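Solute carrier family 15 member 1 (Mus musculus, PDB 5A9D) couples proton movement to the uptake of small peptides in the intestine, the portion described here being its extracellular domain with an immunoglobulin-like fold. Local coordinates at residues Asn3-Lys8 with Asp43-Ile48; Thr72-Asn77 with Arg82-Gly87; Thr144-Thr149 with Ile169-Asp174; Ser157-Asp160 with Ala164-Tyr167. One frame throughout, in Å; residues are numbered along the deposited sequence.

Overall arrangement
Contacts 1 and 2 belong to the first half of the chain and contacts 3 and 4 to the second, each half being a beta sandwich with the same strand order in its two sheets. Contact 1 is buried and purely apolar, while contact 2 joins neighbouring strands by backbone bonds and has a mixed face, polar and apolar, turned to the second subunit; the two touch through the adjacent strands 4-11 and 69-76. Contacts 3 and 4 both use strand 164-171, with centres about 22 Å apart. Contact 3 lies at the surface, with an arginine against a loop, whereas contact 4 is largely buried and mixes tyrosine hydroxyls, a water and a leucine.

Contact 1 of 4, residues Asn3-Lys8 with Asp43-Ile48; sequences NQVQIK and DKLTSI
Val-5 and Ile-7 of strand 4-11 meet Leu-45 and Ile-48 of the loop 43-48 in the apolar interior of the first immunoglobulin-like beta sandwich. Leu-45 is the hub, and one methyl does the work: its CD2 lies 3.9 Å from Val-5 CG1 and 3.8 Å from Ile-7 CD1. The two approaches differ. Val-5 and Leu-45 cross at about a right angle, whereas Ile-7 and Leu-45 come end on, tip to tip. Ile-7 reaches this far because its chain is extended, CD1 being anti to CA (chi2 165°), and the same methyl also meets Ile-48 CD1 at 4.1 Å, again tip to tip. No hydrogen bond joins the two segments; what passes directly between them is methyl packing.

Further out, Leu-45 is the centre of an inverse gamma turn in the connection that leaves strand 32-41 for strand 49-52 of the other sheet, and its side chain points toward strand 4-11. Phe-21 packs against both Ile-7 and Ile-48, and Val-19 and Phe-65 also touch Ile-48. Strand 4-11 itself is held from its two neighbours in the sheet: Val-5 and Ile-7 make backbone bonds to Phe-40 and Met-38 of strand 32-41, and Gln-6 to His-69 of strand 69-76.

Strand alternation sends Gln-4 and Gln-6 to the other face of the sheet. Arg-70 NE gives a hydrogen bond to Gln-6 OE1, which helps fix how that amide is flipped, and Gln-6 NE2 donates to Gln-4 OE1 over 3.3 Å, nearly straight at 169° and in the carbonyl plane.

Contact 2 of 4, residues Thr72-Asn77 with Arg82-Gly87; sequences TLLVWN and RVVKDG
Thr-72 to Leu-74 and Arg-82 to Val-84 form an antiparallel ladder between the two strands of hairpin 69-76/80-88, whose second strand is the outermost of its sheet within the chain. Thr-72 with Val-84 is a hydrogen-bonded pair, Thr-72 N to Val-84 O and Val-84 N to Thr-72 O both 2.8 Å; Leu-74 with Arg-82 is the next, Leu-74 N to Arg-82 O at 2.8 Å and Arg-82 N to Leu-74 O at 3.0 Å. Between them sits the non-hydrogen-bonded pair Leu-73 and Val-83, CD1 to CG2 3.9 Å, on the sheet face that looks into the immunoglobulin-like sandwich.

The other face carries Thr-72, Leu-74, Arg-82 and Val-84, and the second subunit packs there. Leu-74 CD1 lies against Val-84 CG2 at 3.7 Å. Trp-76 offers a ring edge to Arg-82 CB and stacks on His-124 of the second subunit, whose carbonyl takes the Arg-82 NE hydrogen. Thr-72 OG1 stands anti to its carbonyl carbon (chi1 -72°) and donates to the syn lone pair of Asp-86 OD2 over 2.6 Å; Arg-100 NH2 of the second subunit also bonds to it. With an alanine at Asp-86, Thr-72 OG1 would probably lose its acceptor and that arginine its salt-bridge mate, Asp-86 OD1.

Contact 3 of 4, residues Thr144-Thr149 with Ile169-Asp174; sequences TAVAPT and IRRASD
Arg-171, at the end of strand 164-171, curls its side chain across to the loop 144-149, so that one face of the guanidinium lies against Ala-145 and Val-146. The chain turns twice, at chi2 (-56°) and at chi3 (-80°), and these bends swing the flat group round. Val-146 CG1, anti to the carbonyl carbon (chi1 -70°), is the branch that lies over that face, 3.7 Å from Arg-171 NE and 3.9 Å from its CD, and the two side chains run alongside one another, pointing opposite ways. The same face receives Ala-145 O, 3.5 Å from Arg-171 NH1 and over the group but nearer its outer nitrogen than its centre; this is a carbonyl resting on the cation, with no hydrogen bond made.

In the second immunoglobulin-like sandwich the contact brings together the loop after strand 138-142, of one sheet, and the turn of hairpin 164-171/177-184, of the other. Just past the two segments, the disulfide Cys-150 to Cys-176 ties loop and hairpin covalently.

Arg-171 NE donates to Gly-175 O within the hairpin turn, which probably steadies the curled chain. A crystal neighbour also touches Arg-171 and may influence its pose.

Contact 4 of 4, residues Ser157-Asp160 with Ala164-Tyr167; sequences SNLD and AYTY
Tyr-165 and Tyr-167, two residues apart on strand 164-171 and so on one face of the sheet, both extend their hydroxyls to the loop 157-160, where Ser-157, Leu-159 and Asp-160 receive them.

The direct polar contact is modest. Asp-160 N donates to Tyr-165 OH in a weak bond, long at 3.4 Å though nearly straight at 166°, the nitrogen lying at the edge of the ring and near its plane.

The water-mediated link is shorter. One water donates to Ser-157 OG at 2.9 Å and is 2.6 Å from Tyr-167 OH. It is wedged between the tyrosines in two different ways, over the centre of the Tyr-165 ring, 3.1 Å above its plane, and in the plane of the Tyr-167 ring at its edge. The rings are turned differently about CB-CG (chi2 -88° in Tyr-165, 30° in Tyr-167), which contributes to the water meeting a face of one and an edge of the other. Ser-157 OG has a second, protein partner in Glu-181 OE1.

Apolar packing across the contact is loose, Leu-159 CD1 lying 4.4 Å from Tyr-165 CE2; the same methyl is 3.8 Å from the Tyr-167 hydroxyl oxygen OH. Ile-99 lies against the same leucine, and Phe-101 meets the Tyr-167 ring.

Within the loop, Asn-158 centres an inverse gamma turn, with a weak bond from Leu-159 N to Ser-157 O. The loop leads from strand 153-155, outermost in one sheet, to strand 164-171, inside the other, so the contact packs an intersheet connection of the immunoglobulin-like sandwich against the strand it leads into.

Contact 1 of 4, residues Asn3-Lys8 with Asp43-Ile48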
loop_
_atom_site.group_PDB
_atom_site.type_symbol
_atom_site.label_atom_id
_atom_site.label_comp_id
_atom_site.label_asym_id
_atom_site.label_seq_id
_atom_site.Cartn_x
_atom_site.Cartn_y
_atom_site.Cartn_z
ATOM N N ASN A 3 13.731 -10.592 6.989
ATOM C CA ASN A 3 14.817 -10.249 6.066
ATOM C C ASN A 3 14.498 -10.801 4.634
ATOM O O ASN A 3 15.241 -10.509 3.672
ATOM C CB ASN A 3 16.138 -10.847 6.642
ATOM C CG ASN A 3 17.383 -10.858 5.771
ATOM O OD1 ASN A 3 17.948 -11.921 5.459
ATOM N ND2 ASN A 3 17.901 -9.681 5.454
ATOM N N GLN A 4 13.407 -11.604 4.497
ATOM C CA GLN A 4 13.086 -12.210 3.198
ATOM C C GLN A 4 12.065 -11.393 2.375
ATOM O O GLN A 4 11.154 -10.753 2.913
ATOM C CB GLN A 4 12.687 -13.698 3.301
ATOM C CG GLN A 4 11.266 -13.988 3.801
ATOM C CD GLN A 4 10.896 -15.462 3.840
ATOM O OE1 GLN A 4 9.830 -15.881 3.349
ATOM N NE2 GLN A 4 11.779 -16.293 4.396
ATOM N N VAL A 5 12.310 -11.349 1.082
ATOM C CA VAL A 5 11.506 -10.626 0.107
ATOM C C VAL A 5 10.797 -11.691 -0.744
ATOM O O VAL A 5 11.439 -12.643 -1.194
ATOM C CB VAL A 5 12.433 -9.692 -0.728
ATOM C CG1 VAL A 5 11.755 -9.209 -2.011
ATOM C CG2 VAL A 5 12.881 -8.494 0.116
ATOM N N GLN A 6 9.464 -11.593 -0.870
ATOM C CA GLN A 6 8.712 -12.541 -1.693
ATOM C C GLN A 6 8.287 -11.824 -2.964
ATOM O O GLN A 6 7.792 -10.691 -2.913
ATOM C CB GLN A 6 7.519 -13.132 -0.949
ATOM C CG GLN A 6 7.885 -14.248 0.053
ATOM C CD GLN A 6 6.681 -14.777 0.819
ATOM O OE1 GLN A 6 5.552 -14.721 0.353
ATOM N NE2 GLN A 6 6.871 -15.286 2.032
ATOM N N ILE A 7 8.563 -12.449 -4.120
ATOM C CA ILE A 7 8.253 -11.884 -5.432
ATOM C C ILE A 7 7.552 -12.914 -6.323
ATOM O O ILE A 7 8.060 -14.005 -6.545
ATOM C CB ILE A 7 9.530 -11.334 -6.151
ATOM C CG1 ILE A 7 10.343 -10.390 -5.235
ATOM C CG2 ILE A 7 9.165 -10.650 -7.502
ATOM C CD1 ILE A 7 11.803 -10.066 -5.685
ATOM N N LYS A 8 6.437 -12.496 -6.904
ATOM C CA LYS A 8 5.657 -13.252 -7.887
ATOM C C LYS A 8 5.793 -12.444 -9.169
ATOM O O LYS A 8 5.810 -11.222 -9.115
ATOM C CB LYS A 8 4.181 -13.314 -7.444
ATOM C CG LYS A 8 3.192 -13.875 -8.449
ATOM C CD LYS A 8 1.910 -13.119 -8.250
ATOM C CE LYS A 8 0.757 -13.993 -7.895
ATOM N NZ LYS A 8 -0.335 -13.181 -7.326
ATOM N N ASP A 43 19.795 -8.947 0.953
ATOM C CA ASP A 43 21.220 -8.702 0.692
ATOM C C ASP A 43 21.721 -9.464 -0.536
ATOM O O ASP A 43 22.712 -9.046 -1.137
ATOM C CB ASP A 43 22.079 -9.068 1.927
ATOM C CG ASP A 43 22.335 -10.560 2.102
ATOM O OD1 ASP A 43 21.387 -11.284 2.481
ATOM O OD2 ASP A 43 23.482 -11.006 1.830
ATOM N N LYS A 44 21.056 -10.591 -0.879
ATOM C CA LYS A 44 21.395 -11.462 -2.016
ATOM C C LYS A 44 20.644 -11.064 -3.275
ATOM O O LYS A 44 20.925 -11.601 -4.332
ATOM C CB LYS A 44 21.168 -12.947 -1.670
ATOM C CG LYS A 44 22.166 -13.487 -0.645
ATOM C CD LYS A 44 21.827 -14.909 -0.225
ATOM C CE LYS A 44 22.814 -15.434 0.788
ATOM N NZ LYS A 44 22.457 -16.798 1.257
ATOM N N LEU A 45 19.715 -10.099 -3.175
ATOM C CA LEU A 45 18.924 -9.587 -4.298
ATOM C C LEU A 45 19.691 -8.395 -4.839
ATOM O O LEU A 45 19.241 -7.254 -4.743
ATOM C CB LEU A 45 17.505 -9.208 -3.794
ATOM C CG LEU A 45 16.327 -9.268 -4.761
ATOM C CD1 LEU A 45 16.218 -10.634 -5.485
ATOM C CD2 LEU A 45 15.036 -8.973 -4.035
ATOM N N THR A 46 20.895 -8.684 -5.370
ATOM C CA THR A 46 21.909 -7.757 -5.902
ATOM C C THR A 46 21.379 -6.931 -7.072
ATOM O O THR A 46 21.560 -5.709 -7.088
ATOM C CB THR A 46 23.195 -8.544 -6.242
ATOM O OG1 THR A 46 23.616 -9.241 -5.072
ATOM C CG2 THR A 46 24.331 -7.652 -6.734
ATOM N N SER A 47 20.756 -7.606 -8.057
ATOM C CA SER A 47 20.145 -6.994 -9.235
ATOM C C SER A 47 19.109 -7.938 -9.834
ATOM O O SER A 47 19.158 -9.148 -9.591
ATOM C CB SER A 47 21.195 -6.597 -10.273
ATOM O OG SER A 47 21.667 -7.710 -11.012
ATOM N N ILE A 48 18.157 -7.380 -10.582
ATOM C CA ILE A 48 17.119 -8.129 -11.271
ATOM C C ILE A 48 17.055 -7.571 -12.675
ATOM O O ILE A 48 16.860 -6.366 -12.839
ATOM C CB ILE A 48 15.742 -8.081 -10.535
ATOM C CG1 ILE A 48 15.838 -8.678 -9.110
ATOM C CG2 ILE A 48 14.666 -8.828 -11.352
ATOM C CD1 ILE A 48 14.621 -8.380 -8.202
#

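Contact 2 of 4, residues Thr72-Asn77 with Arg82-Gly87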
loop_
_atom_site.group_PDB
_atom_site.type_symbol
_atom_site.label_atom_id
_atom_site.label_comp_id
_atom_site.label_asym_id
_atom_site.label_seq_id
_atom_site.Cartn_x
_atom_site.Cartn_y
_atom_site.Cartn_z
ATOM N N THR A 72 4.311 -8.160 -6.374
ATOM C CA THR A 72 4.016 -8.689 -7.697
ATOM C C THR A 72 4.841 -7.848 -8.648
ATOM O O THR A 72 4.648 -6.639 -8.712
ATOM C CB THR A 72 2.524 -8.643 -8.041
ATOM O OG1 THR A 72 1.895 -9.630 -7.254
ATOM C CG2 THR A 72 2.234 -8.965 -9.541
ATOM N N LEU A 73 5.768 -8.488 -9.363
ATOM C CA LEU A 73 6.540 -7.836 -10.386
ATOM C C LEU A 73 5.738 -7.958 -11.693
ATOM O O LEU A 73 5.655 -9.046 -12.299
ATOM C CB LEU A 73 7.957 -8.441 -10.514
ATOM C CG LEU A 73 8.868 -7.852 -11.637
ATOM C CD1 LEU A 73 9.197 -6.353 -11.406
ATOM C CD2 LEU A 73 10.158 -8.658 -11.773
ATOM N N LEU A 74 5.101 -6.853 -12.104
ATOM C CA LEU A 74 4.352 -6.841 -13.357
ATOM C C LEU A 74 5.375 -6.608 -14.453
ATOM O O LEU A 74 6.221 -5.742 -14.282
ATOM C CB LEU A 74 3.307 -5.706 -13.403
ATOM C CG LEU A 74 2.108 -5.769 -12.462
ATOM C CD1 LEU A 74 1.274 -4.514 -12.617
ATOM C CD2 LEU A 74 1.218 -6.972 -12.776
ATOM N N VAL A 75 5.358 -7.430 -15.530
ATOM C CA VAL A 75 6.274 -7.273 -16.675
ATOM C C VAL A 75 5.457 -7.230 -17.984
ATOM O O VAL A 75 4.428 -7.916 -18.093
ATOM C CB VAL A 75 7.444 -8.314 -16.729
ATOM C CG1 VAL A 75 8.350 -8.209 -15.494
ATOM C CG2 VAL A 75 6.932 -9.755 -16.890
ATOM N N TRP A 76 5.896 -6.431 -18.959
ATOM C CA TRP A 76 5.248 -6.317 -20.270
ATOM C C TRP A 76 6.257 -5.861 -21.323
ATOM O O TRP A 76 7.338 -5.385 -20.975
ATOM C CB TRP A 76 3.959 -5.453 -20.250
ATOM C CG TRP A 76 4.147 -4.001 -19.913
ATOM C CD1 TRP A 76 4.159 -2.957 -20.789
ATOM C CD2 TRP A 76 4.227 -3.422 -18.596
ATOM N NE1 TRP A 76 4.260 -1.769 -20.109
ATOM C CE2 TRP A 76 4.337 -2.026 -18.762
ATOM C CE3 TRP A 76 4.254 -3.957 -17.291
ATOM C CZ2 TRP A 76 4.499 -1.152 -17.682
ATOM C CZ3 TRP A 76 4.390 -3.096 -16.219
ATOM C CH2 TRP A 76 4.531 -1.709 -16.417
ATOM N N ASN A 77 5.942 -6.089 -22.588
ATOM C CA ASN A 77 6.805 -5.744 -23.720
ATOM C C ASN A 77 6.819 -4.222 -24.009
ATOM O O ASN A 77 5.751 -3.601 -23.937
ATOM C CB ASN A 77 6.370 -6.543 -24.954
ATOM C CG ASN A 77 4.987 -6.196 -25.465
ATOM O OD1 ASN A 77 3.963 -6.475 -24.823
ATOM N ND2 ASN A 77 4.928 -5.570 -26.639
ATOM N N ARG A 82 6.690 -2.978 -13.338
ATOM C CA ARG A 82 6.170 -2.229 -12.212
ATOM C C ARG A 82 6.143 -3.177 -11.015
ATOM O O ARG A 82 5.635 -4.298 -11.128
ATOM C CB ARG A 82 4.766 -1.663 -12.459
ATOM C CG ARG A 82 4.325 -0.760 -11.276
ATOM C CD ARG A 82 2.849 -0.442 -11.293
ATOM N NE ARG A 82 2.423 0.018 -12.618
ATOM C CZ ARG A 82 2.424 1.285 -13.014
ATOM N NH1 ARG A 82 2.807 2.249 -12.181
ATOM N NH2 ARG A 82 2.054 1.599 -14.250
ATOM N N VAL A 83 6.693 -2.724 -9.880
ATOM C CA VAL A 83 6.680 -3.495 -8.642
ATOM C C VAL A 83 5.423 -3.069 -7.905
ATOM O O VAL A 83 5.240 -1.898 -7.650
ATOM C CB VAL A 83 7.951 -3.324 -7.774
ATOM C CG1 VAL A 83 7.840 -4.107 -6.457
ATOM C CG2 VAL A 83 9.206 -3.730 -8.547
ATOM N N VAL A 84 4.547 -4.031 -7.599
ATOM C CA VAL A 84 3.286 -3.833 -6.881
ATOM C C VAL A 84 3.464 -4.457 -5.486
ATOM O O VAL A 84 3.928 -5.583 -5.353
ATOM C CB VAL A 84 2.107 -4.482 -7.685
ATOM C CG1 VAL A 84 0.804 -4.513 -6.868
ATOM C CG2 VAL A 84 1.890 -3.745 -9.006
ATOM N N LYS A 85 3.106 -3.714 -4.462
ATOM C CA LYS A 85 3.164 -4.154 -3.062
ATOM C C LYS A 85 1.997 -5.089 -2.751
ATOM O O LYS A 85 0.844 -4.745 -3.023
ATOM C CB LYS A 85 3.132 -2.921 -2.158
ATOM C CG LYS A 85 4.521 -2.333 -1.950
ATOM C CD LYS A 85 4.447 -0.999 -1.213
ATOM C CE LYS A 85 5.815 -0.529 -0.780
ATOM N NZ LYS A 85 5.769 0.873 -0.292
ATOM N N ASP A 86 2.286 -6.282 -2.227
ATOM C CA ASP A 86 1.259 -7.293 -1.945
ATOM C C ASP A 86 1.059 -7.587 -0.447
ATOM O O ASP A 86 0.428 -8.603 -0.088
ATOM C CB ASP A 86 1.570 -8.613 -2.676
ATOM C CG ASP A 86 1.369 -8.692 -4.174
ATOM O OD1 ASP A 86 1.037 -7.651 -4.797
ATOM O OD2 ASP A 86 1.571 -9.785 -4.728
ATOM N N GLY A 87 1.633 -6.757 0.406
ATOM C CA GLY A 87 1.478 -6.943 1.842
ATOM C C GLY A 87 2.526 -7.828 2.500
ATOM O O GLY A 87 3.586 -8.098 1.930
#

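Contact 3 of 4, residues Thr144-Thr149 with Ile169-Asp174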
loop_
_atom_site.group_PDB
_atom_site.type_symbol
_atom_site.label_atom_id
_atom_site.label_comp_id
_atom_site.label_asym_id
_atom_site.label_seq_id
_atom_site.Cartn_x
_atom_site.Cartn_y
_atom_site.Cartn_z
ATOM N N THR A 144 21.513 9.701 9.396
ATOM C CA THR A 144 22.597 10.677 9.216
ATOM C C THR A 144 22.125 12.075 9.715
ATOM O O THR A 144 22.937 12.999 9.824
ATOM C CB THR A 144 23.049 10.727 7.734
ATOM O OG1 THR A 144 21.936 11.089 6.901
ATOM C CG2 THR A 144 23.689 9.420 7.253
ATOM N N ALA A 145 20.816 12.213 10.013
ATOM C CA ALA A 145 20.175 13.452 10.473
ATOM C C ALA A 145 20.686 13.972 11.826
ATOM O O ALA A 145 20.598 15.181 12.089
ATOM C CB ALA A 145 18.667 13.277 10.515
ATOM N N VAL A 146 21.232 13.072 12.671
ATOM C CA VAL A 146 21.750 13.430 13.998
ATOM C C VAL A 146 23.241 13.081 14.152
ATOM O O VAL A 146 23.782 12.313 13.348
ATOM C CB VAL A 146 20.889 12.826 15.147
ATOM C CG1 VAL A 146 19.516 13.491 15.225
ATOM C CG2 VAL A 146 20.757 11.305 15.020
ATOM N N ALA A 147 23.896 13.629 15.200
ATOM C CA ALA A 147 25.302 13.350 15.516
ATOM C C ALA A 147 25.503 11.845 15.818
ATOM O O ALA A 147 24.598 11.232 16.400
ATOM C CB ALA A 147 25.735 14.176 16.712
ATOM N N PRO A 148 26.657 11.226 15.424
ATOM C CA PRO A 148 26.857 9.782 15.696
ATOM C C PRO A 148 26.905 9.430 17.188
ATOM O O PRO A 148 26.686 8.273 17.556
ATOM C CB PRO A 148 28.198 9.474 15.008
ATOM C CG PRO A 148 28.891 10.772 14.924
ATOM C CD PRO A 148 27.812 11.791 14.696
ATOM N N THR A 149 27.199 10.439 18.029
ATOM C CA THR A 149 27.272 10.350 19.490
ATOM C C THR A 149 25.888 10.219 20.158
ATOM O O THR A 149 25.817 9.758 21.305
ATOM C CB THR A 149 28.025 11.562 20.056
ATOM O OG1 THR A 149 27.361 12.762 19.644
ATOM C CG2 THR A 149 29.497 11.592 19.641
ATOM N N ILE A 169 8.995 9.768 14.840
ATOM C CA ILE A 169 10.392 10.081 15.107
ATOM C C ILE A 169 10.615 11.550 14.842
ATOM O O ILE A 169 10.365 11.993 13.724
ATOM C CB ILE A 169 11.290 9.200 14.191
ATOM C CG1 ILE A 169 10.988 7.682 14.425
ATOM C CG2 ILE A 169 12.805 9.573 14.376
ATOM C CD1 ILE A 169 11.602 6.735 13.261
ATOM N N ARG A 170 11.144 12.298 15.829
ATOM C CA ARG A 170 11.448 13.728 15.651
ATOM C C ARG A 170 12.740 14.118 16.333
ATOM O O ARG A 170 13.269 13.335 17.135
ATOM C CB ARG A 170 10.305 14.592 16.205
ATOM C CG ARG A 170 9.998 14.358 17.688
ATOM C CD ARG A 170 9.299 15.565 18.273
ATOM N NE ARG A 170 8.372 15.188 19.335
ATOM C CZ ARG A 170 7.875 16.039 20.226
ATOM N NH1 ARG A 170 8.240 17.319 20.211
ATOM N NH2 ARG A 170 7.016 15.620 21.146
ATOM N N ARG A 171 13.167 15.382 16.116
ATOM C CA ARG A 171 14.339 15.943 16.790
ATOM C C ARG A 171 13.938 16.285 18.203
ATOM O O ARG A 171 12.892 16.891 18.392
ATOM C CB ARG A 171 14.833 17.247 16.117
ATOM C CG ARG A 171 15.506 17.128 14.757
ATOM C CD ARG A 171 16.697 16.192 14.722
ATOM N NE ARG A 171 17.925 16.790 15.234
ATOM C CZ ARG A 171 18.774 17.508 14.502
ATOM N NH1 ARG A 171 18.502 17.781 13.232
ATOM N NH2 ARG A 171 19.889 17.977 15.043
ATOM N N ALA A 172 14.738 15.875 19.197
ATOM C CA ALA A 172 14.546 16.242 20.613
ATOM C C ALA A 172 15.148 17.623 20.819
ATOM O O ALA A 172 15.967 18.044 20.006
ATOM C CB ALA A 172 15.246 15.229 21.517
ATOM N N SER A 173 14.790 18.317 21.921
ATOM C CA SER A 173 15.318 19.655 22.222
ATOM C C SER A 173 16.864 19.723 22.255
ATOM O O SER A 173 17.432 20.734 21.853
ATOM C CB SER A 173 14.720 20.205 23.515
ATOM O OG SER A 173 15.141 19.433 24.627
ATOM N N ASP A 174 17.537 18.619 22.663
ATOM C CA ASP A 174 19.002 18.535 22.743
ATOM C C ASP A 174 19.679 18.236 21.391
ATOM O O ASP A 174 20.889 18.025 21.358
ATOM C CB ASP A 174 19.418 17.509 23.832
ATOM C CG ASP A 174 19.219 16.035 23.486
ATOM O OD1 ASP A 174 18.300 15.721 22.693
ATOM O OD2 ASP A 174 19.974 15.196 24.019
#

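Contact 4 of 4, residues Ser157-Asp160 with Ala164-Tyr167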
loop_
_atom_site.group_PDB
_atom_site.type_symbol
_atom_site.label_atom_id
_atom_site.label_comp_id
_atom_site.label_asym_id
_atom_site.label_seq_id
_atom_site.Cartn_x
_atom_site.Cartn_y
_atom_site.Cartn_z
ATOM N N SER A 157 6.605 1.048 24.530
ATOM C CA SER A 157 5.907 0.903 25.792
ATOM C C SER A 157 5.400 -0.562 25.915
ATOM O O SER A 157 5.636 -1.384 25.013
ATOM C CB SER A 157 4.763 1.904 25.896
ATOM O OG SER A 157 3.782 1.657 24.906
ATOM N N ASN A 158 4.706 -0.882 27.016
ATOM C CA ASN A 158 4.153 -2.206 27.221
ATOM C C ASN A 158 2.961 -2.438 26.304
ATOM O O ASN A 158 1.813 -2.242 26.708
ATOM C CB ASN A 158 3.789 -2.450 28.690
ATOM C CG ASN A 158 3.424 -3.893 29.018
ATOM O OD1 ASN A 158 3.200 -4.246 30.178
ATOM N ND2 ASN A 158 3.349 -4.763 28.024
ATOM N N LEU A 159 3.265 -2.889 25.085
ATOM C CA LEU A 159 2.372 -3.244 23.991
ATOM C C LEU A 159 1.211 -4.095 24.506
ATOM O O LEU A 159 1.446 -5.202 25.021
ATOM C CB LEU A 159 3.185 -4.107 22.998
ATOM C CG LEU A 159 3.736 -3.500 21.693
ATOM C CD1 LEU A 159 4.371 -2.124 21.911
ATOM C CD2 LEU A 159 4.704 -4.469 21.030
ATOM N N ASP A 160 -0.036 -3.585 24.380
ATOM C CA ASP A 160 -1.234 -4.327 24.788
ATOM C C ASP A 160 -1.456 -5.568 23.880
ATOM O O ASP A 160 -0.493 -6.121 23.380
ATOM C CB ASP A 160 -2.465 -3.400 24.843
ATOM C CG ASP A 160 -2.384 -2.268 25.869
ATOM O OD1 ASP A 160 -1.918 -2.524 27.012
ATOM O OD2 ASP A 160 -2.835 -1.138 25.548
ATOM N N ALA A 164 -2.503 -1.369 17.636
ATOM C CA ALA A 164 -1.753 -0.805 16.521
ATOM C C ALA A 164 -1.260 0.542 16.972
ATOM O O ALA A 164 -1.992 1.250 17.662
ATOM C CB ALA A 164 -2.616 -0.679 15.283
ATOM N N TYR A 165 0.004 0.852 16.676
ATOM C CA TYR A 165 0.645 2.093 17.100
ATOM C C TYR A 165 1.447 2.707 15.978
ATOM O O TYR A 165 1.964 1.998 15.117
ATOM C CB TYR A 165 1.581 1.863 18.309
ATOM C CG TYR A 165 0.930 1.186 19.499
ATOM C CD1 TYR A 165 0.274 1.929 20.474
ATOM C CD2 TYR A 165 0.975 -0.197 19.649
ATOM C CE1 TYR A 165 -0.342 1.309 21.558
ATOM C CE2 TYR A 165 0.386 -0.825 20.738
ATOM C CZ TYR A 165 -0.279 -0.067 21.685
ATOM O OH TYR A 165 -0.864 -0.700 22.752
ATOM N N THR A 166 1.571 4.039 16.025
ATOM C CA THR A 166 2.368 4.848 15.119
ATOM C C THR A 166 3.401 5.516 16.006
ATOM O O THR A 166 3.060 6.196 16.971
ATOM C CB THR A 166 1.510 5.869 14.381
ATOM O OG1 THR A 166 0.620 5.188 13.523
ATOM C CG2 THR A 166 2.336 6.801 13.515
ATOM N N TYR A 167 4.647 5.269 15.706
ATOM C CA TYR A 167 5.765 5.855 16.442
ATOM C C TYR A 167 6.325 6.983 15.590
ATOM O O TYR A 167 6.744 6.744 14.455
ATOM C CB TYR A 167 6.792 4.736 16.729
ATOM C CG TYR A 167 6.411 3.815 17.875
ATOM C CD1 TYR A 167 5.077 3.548 18.175
ATOM C CD2 TYR A 167 7.381 3.265 18.704
ATOM C CE1 TYR A 167 4.721 2.761 19.279
ATOM C CE2 TYR A 167 7.036 2.480 19.811
ATOM C CZ TYR A 167 5.707 2.219 20.084
ATOM O OH TYR A 167 5.376 1.429 21.161
HETATM O O HOH W 1 3.005 0.888 22.212
#